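Local coordinates for protein trimethylamine-N-oxide reductase (Haemophilus influenzae, PDB 7L5I) that probably reduces trimethylamine N-oxide or related oxides at a molybdenum centre carried by two molybdopterin guanine dinucleotide cofactors, at residues H280-Q285 and V366-M371; C763-A768 and T804-P809. One frame throughout, in Å; residues are numbered along the deposited sequence.

Contact 1: H280-Q285 and V366-M371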
loop_
_atom_site.group_PDB
_atom_site.type_symbol
_atom_site.label_atom_id
_atom_site.label_comp_id
_atom_site.label_asym_id
_atom_site.label_seq_id
_atom_site.Cartn_x
_atom_site.Cartn_y
_atom_site.Cartn_z
ATOM N N HIS A 280 -3.190 -6.819 -30.419
ATOM C CA HIS A 280 -3.672 -7.394 -31.668
ATOM C C HIS A 280 -3.655 -6.364 -32.781
ATOM O O HIS A 280 -3.279 -6.673 -33.922
ATOM C CB HIS A 280 -5.077 -7.964 -31.473
ATOM C CG HIS A 280 -5.636 -8.577 -32.712
ATOM N ND1 HIS A 280 -6.182 -7.826 -33.730
ATOM C CD2 HIS A 280 -5.702 -9.870 -33.113
ATOM C CE1 HIS A 280 -6.567 -8.634 -34.704
ATOM N NE2 HIS A 280 -6.284 -9.875 -34.358
ATOM N N THR A 281 -4.053 -5.128 -32.471
ATOM C CA THR A 281 -3.994 -4.053 -33.453
ATOM C C THR A 281 -2.559 -3.797 -33.892
ATOM O O THR A 281 -2.300 -3.593 -35.086
ATOM C CB THR A 281 -4.619 -2.775 -32.888
ATOM O OG1 THR A 281 -5.946 -3.037 -32.417
ATOM C CG2 THR A 281 -4.711 -1.687 -33.982
ATOM N N LEU A 282 -1.595 -3.814 -32.952
ATOM C CA LEU A 282 -0.208 -3.620 -33.372
ATOM C C LEU A 282 0.188 -4.643 -34.434
ATOM O O LEU A 282 0.854 -4.304 -35.418
ATOM C CB LEU A 282 0.743 -3.739 -32.191
ATOM C CG LEU A 282 0.609 -2.649 -31.136
ATOM C CD1 LEU A 282 1.548 -3.006 -30.000
ATOM C CD2 LEU A 282 0.911 -1.295 -31.697
ATOM N N VAL A 283 -0.145 -5.911 -34.206
ATOM C CA VAL A 283 0.231 -6.961 -35.153
ATOM C C VAL A 283 -0.462 -6.730 -36.489
ATOM O O VAL A 283 0.173 -6.767 -37.550
ATOM C CB VAL A 283 -0.103 -8.350 -34.567
ATOM C CG1 VAL A 283 0.161 -9.431 -35.575
ATOM C CG2 VAL A 283 0.737 -8.606 -33.335
ATOM N N GLU A 284 -1.774 -6.458 -36.443
ATOM C CA GLU A 284 -2.585 -6.248 -37.650
ATOM C C GLU A 284 -2.074 -5.090 -38.501
ATOM O O GLU A 284 -2.199 -5.133 -39.729
ATOM C CB GLU A 284 -4.031 -5.998 -37.210
ATOM C CG GLU A 284 -5.071 -5.728 -38.268
ATOM C CD GLU A 284 -6.464 -5.545 -37.652
ATOM O OE1 GLU A 284 -6.834 -4.395 -37.310
ATOM O OE2 GLU A 284 -7.174 -6.562 -37.481
ATOM N N GLN A 285 -1.496 -4.065 -37.876
ATOM C CA GLN A 285 -0.987 -2.878 -38.566
ATOM C C GLN A 285 0.529 -2.855 -38.710
ATOM O O GLN A 285 1.087 -1.839 -39.156
ATOM C CB GLN A 285 -1.449 -1.618 -37.845
ATOM C CG GLN A 285 -2.959 -1.536 -37.810
ATOM C CD GLN A 285 -3.497 -0.195 -37.371
ATOM O OE1 GLN A 285 -2.743 0.722 -37.057
ATOM N NE2 GLN A 285 -4.822 -0.075 -37.355
ATOM N N VAL A 366 4.033 -5.549 -19.484
ATOM C CA VAL A 366 5.413 -5.747 -19.933
ATOM C C VAL A 366 5.443 -6.367 -21.324
ATOM O O VAL A 366 6.295 -6.033 -22.156
ATOM C CB VAL A 366 6.174 -6.609 -18.912
ATOM C CG1 VAL A 366 7.511 -7.031 -19.471
ATOM C CG2 VAL A 366 6.346 -5.822 -17.655
ATOM N N THR A 367 4.509 -7.276 -21.597
ATOM C CA THR A 367 4.395 -7.868 -22.931
ATOM C C THR A 367 4.030 -6.809 -23.965
ATOM O O THR A 367 4.622 -6.739 -25.053
ATOM C CB THR A 367 3.342 -8.980 -22.883
ATOM O OG1 THR A 367 3.792 -10.046 -22.026
ATOM C CG2 THR A 367 3.060 -9.553 -24.254
ATOM N N LEU A 368 3.058 -5.958 -23.645
ATOM C CA LEU A 368 2.719 -4.858 -24.544
ATOM C C LEU A 368 3.913 -3.934 -24.785
ATOM O O LEU A 368 4.210 -3.563 -25.933
ATOM C CB LEU A 368 1.522 -4.089 -23.973
ATOM C CG LEU A 368 1.054 -2.915 -24.798
ATOM C CD1 LEU A 368 0.643 -3.368 -26.205
ATOM C CD2 LEU A 368 -0.102 -2.192 -24.109
ATOM N N ALA A 369 4.619 -3.546 -23.715
ATOM C CA ALA A 369 5.796 -2.708 -23.857
ATOM C C ALA A 369 6.861 -3.384 -24.719
ATOM O O ALA A 369 7.568 -2.711 -25.490
ATOM C CB ALA A 369 6.361 -2.372 -22.464
ATOM N N SER A 370 6.984 -4.707 -24.609
ATOM C CA SER A 370 7.928 -5.451 -25.439
ATOM C C SER A 370 7.534 -5.384 -26.901
ATOM O O SER A 370 8.388 -5.205 -27.775
ATOM C CB SER A 370 7.992 -6.912 -24.981
ATOM O OG SER A 370 8.537 -6.988 -23.655
ATOM N N MET A 371 6.243 -5.526 -27.186
ATOM C CA MET A 371 5.788 -5.434 -28.570
ATOM C C MET A 371 6.001 -4.042 -29.157
ATOM O O MET A 371 6.278 -3.906 -30.355
ATOM C CB MET A 371 4.311 -5.826 -28.647
ATOM C CG MET A 371 4.050 -7.254 -28.298
ATOM S SD MET A 371 2.328 -7.780 -28.336
ATOM C CE MET A 371 1.993 -7.669 -30.106
#
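L368 brings its CD1 methyl against CD1 of L282 at 3.9 Å, the two leucine side chains crossing at about a right angle. The CB of L368 does not aim at helix 280-284; CG stands anti to the backbone N (chi1 180°), and the branch beyond it brings the methyl back to the interface. Two residues on, S370 points elsewhere: its OG donates to V366 O at 2.9 Å while S370 N reaches the same oxygen from the other face of the carbonyl plane, so V366 O takes two donors and the buried hydroxyl has a backbone partner. M371 closes the segment and does most of its work. Its CB lies 4.2 Å from L282 CD1, leaving that methyl between L368 and M371. Farther out the thioether chain runs straight through chi2 and then bends at chi3 (68°), which carries the CE methyl across to V283 CG2 at 3.6 Å. Everything that meets across the gap is therefore apolar. The two helical segments run almost parallel, with axes 11.1 Å apart and 18° between them, a spacing filled by L282 and V283 from one helix and L368 and M371 from the other. Other helices fill in around the pair: A336 and A340 of helix 329-341 pack on L282, Y300 of helix 300-307 touches both V283 and M371, and L293 of helix 290-296 also meets M371. Helix 271-284 follows edge strand 262-265 of the five-stranded parallel sheet, and helix 359-372 lies in the connection from strand 344-348 to strand 381-383.

Contact 2: C763-A768 and T804-P809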
loop_
_atom_site.group_PDB
_atom_site.type_symbol
_atom_site.label_atom_id
_atom_site.label_comp_id
_atom_site.label_asym_id
_atom_site.label_seq_id
_atom_site.Cartn_x
_atom_site.Cartn_y
_atom_site.Cartn_z
ATOM N N CYS A 763 -21.442 -1.456 8.741
ATOM C CA CYS A 763 -20.510 -0.385 9.101
ATOM C C CYS A 763 -21.171 0.975 8.881
ATOM O O CYS A 763 -21.582 1.315 7.768
ATOM C CB CYS A 763 -19.221 -0.487 8.279
ATOM S SG CYS A 763 -18.085 0.876 8.585
ATOM N N LYS A 764 -21.268 1.761 9.948
ATOM C CA LYS A 764 -21.866 3.087 9.877
ATOM C C LYS A 764 -21.007 4.113 9.152
ATOM O O LYS A 764 -21.490 5.211 8.851
ATOM C CB LYS A 764 -22.113 3.590 11.301
ATOM C CG LYS A 764 -22.952 2.671 12.147
ATOM C CD LYS A 764 -23.269 3.341 13.509
ATOM C CE LYS A 764 -22.108 3.351 14.464
ATOM N NZ LYS A 764 -21.633 1.981 14.697
ATOM N N ASN A 765 -19.733 3.817 8.915
ATOM C CA ASN A 765 -18.786 4.838 8.490
ATOM C C ASN A 765 -18.304 4.649 7.059
ATOM O O ASN A 765 -17.895 5.624 6.440
ATOM C CB ASN A 765 -17.596 4.851 9.466
ATOM C CG ASN A 765 -16.664 6.024 9.261
ATOM O OD1 ASN A 765 -17.073 7.131 8.916
ATOM N ND2 ASN A 765 -15.377 5.786 9.490
ATOM N N GLY A 766 -18.369 3.447 6.514
ATOM C CA GLY A 766 -18.054 3.261 5.108
ATOM C C GLY A 766 -16.737 2.555 4.843
ATOM O O GLY A 766 -16.044 2.878 3.882
ATOM N N CYS A 767 -16.382 1.582 5.690
ATOM C CA CYS A 767 -15.150 0.813 5.505
ATOM C C CYS A 767 -15.294 -0.145 4.327
ATOM O O CYS A 767 -16.041 -1.124 4.400
ATOM C CB CYS A 767 -14.819 0.030 6.773
ATOM S SG CYS A 767 -13.266 -0.938 6.618
ATOM N N ALA A 768 -14.537 0.095 3.257
ATOM C CA ALA A 768 -14.742 -0.658 2.024
ATOM C C ALA A 768 -14.521 -2.150 2.189
ATOM O O ALA A 768 -15.140 -2.949 1.479
ATOM C CB ALA A 768 -13.812 -0.129 0.925
ATOM N N THR A 804 -19.366 6.480 15.861
ATOM C CA THR A 804 -18.850 6.474 17.224
ATOM C C THR A 804 -17.396 6.025 17.328
ATOM O O THR A 804 -16.831 6.008 18.436
ATOM C CB THR A 804 -19.730 5.548 18.083
ATOM O OG1 THR A 804 -19.843 4.264 17.439
ATOM C CG2 THR A 804 -21.124 6.141 18.240
ATOM N N VAL A 805 -16.756 5.698 16.203
ATOM C CA VAL A 805 -15.443 5.063 16.251
ATOM C C VAL A 805 -14.307 6.030 16.521
ATOM O O VAL A 805 -13.159 5.594 16.680
ATOM C CB VAL A 805 -15.234 4.275 14.933
ATOM C CG1 VAL A 805 -15.019 5.212 13.751
ATOM C CG2 VAL A 805 -14.091 3.285 15.113
ATOM N N PHE A 806 -14.582 7.322 16.638
ATOM C CA PHE A 806 -13.535 8.264 17.011
ATOM C C PHE A 806 -13.633 8.693 18.475
ATOM O O PHE A 806 -12.851 9.535 18.906
ATOM C CB PHE A 806 -13.568 9.495 16.092
ATOM C CG PHE A 806 -13.493 9.160 14.613
ATOM C CD1 PHE A 806 -12.410 8.470 14.096
ATOM C CD2 PHE A 806 -14.516 9.524 13.763
ATOM C CE1 PHE A 806 -12.342 8.152 12.754
ATOM C CE2 PHE A 806 -14.466 9.214 12.413
ATOM C CZ PHE A 806 -13.386 8.531 11.902
ATOM N N LYS A 807 -14.552 8.117 19.245
ATOM C CA LYS A 807 -14.703 8.442 20.656
ATOM C C LYS A 807 -13.950 7.434 21.524
ATOM O O LYS A 807 -13.645 6.319 21.092
ATOM C CB LYS A 807 -16.177 8.449 21.060
ATOM C CG LYS A 807 -17.086 9.288 20.164
ATOM C CD LYS A 807 -18.487 9.459 20.776
ATOM C CE LYS A 807 -19.046 8.156 21.365
ATOM N NZ LYS A 807 -20.409 8.333 21.971
ATOM N N GLN A 808 -13.672 7.827 22.762
ATOM C CA GLN A 808 -13.103 6.889 23.725
ATOM C C GLN A 808 -14.053 5.707 23.911
ATOM O O GLN A 808 -15.276 5.895 23.948
ATOM C CB GLN A 808 -12.869 7.561 25.082
ATOM C CG GLN A 808 -11.726 8.550 25.113
ATOM C CD GLN A 808 -10.377 7.861 25.088
ATOM O OE1 GLN A 808 -10.063 7.039 25.953
ATOM N NE2 GLN A 808 -9.565 8.207 24.106
ATOM N N PRO A 809 -13.539 4.490 24.053
ATOM C CA PRO A 809 -14.414 3.314 24.162
ATOM C C PRO A 809 -15.069 3.201 25.536
ATOM O O PRO A 809 -14.747 3.926 26.479
ATOM C CB PRO A 809 -13.461 2.138 23.904
ATOM C CG PRO A 809 -12.154 2.626 24.392
ATOM C CD PRO A 809 -12.111 4.115 24.079
#
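The polar ends of K764 and N765 come close to T804, V805 and F806 but find their bonding partners beyond the two segments, leaving van der Waals contact between them. K764 bends at chi3 (-75°) and chi4 (-57°), which curls the end of its chain around so that CE lies 3.8 Å from T804 OG1. Its NZ is 4.0 Å from the same hydroxyl and instead forms a salt bridge with D751. That aspartate also accepts a hydrogen bond from T804 N, so one carboxylate serves both loops.

The amide of N765 supplies the second group of contacts. Its ND2 approaches F806 CZ at 4.2 Å and V805 CG1 at 4.3 Å. Amide and ring planes are perpendicular, but the nitrogen comes in obliquely to the ring. The amide is fixed at both ends from outside: ND2 donates to W749 O, and OD1 accepts from R689. Within 804-809, V805 CG1 sits over the centre of one face of the F806 ring, 4.0 Å above its plane; W749 also meets that ring.

Backbone and sulfur bonds shape each loop. A type I beta turn spans T804 to K807, closed by K807 N on T804 O at 3.2 Å. In the other loop C763 SG accepts from the amides of N765, G766 and C767 in turn, the last at 3.4 Å and nearly straight (171°), tying the chain into a tight bend just after strand 762-763. The join between the loops, one of them in the dinucleotide-binding region, is thus indirect: polar ends meet hydroxyl, methyl and ring by van der Waals contact, while their bonds go to D751, W749 and R689.

How the contacts relate
Contacts 1 and 2 lie on opposite sides of the chain's centre, their own centres 48 Å apart and their nearest atoms about 28 Å apart, and they share no secondary-structure element. Both are largely buried, but contact 1 lies farther out, 30 Å from the chain's centre against 22 Å; V283 there, and T804 and F806 in contact 2, are partly exposed. Contact 1 joins two helices of the molybdopterin oxidoreductase region by aliphatic packing alone. Contact 2 joins two loops flanking strand 790-795 and has amide, ammonium and hydroxyl groups at its interface, held by residues outside it. The side chains of L368 and F806 are about 12 and 10 Å from a bound cofactor.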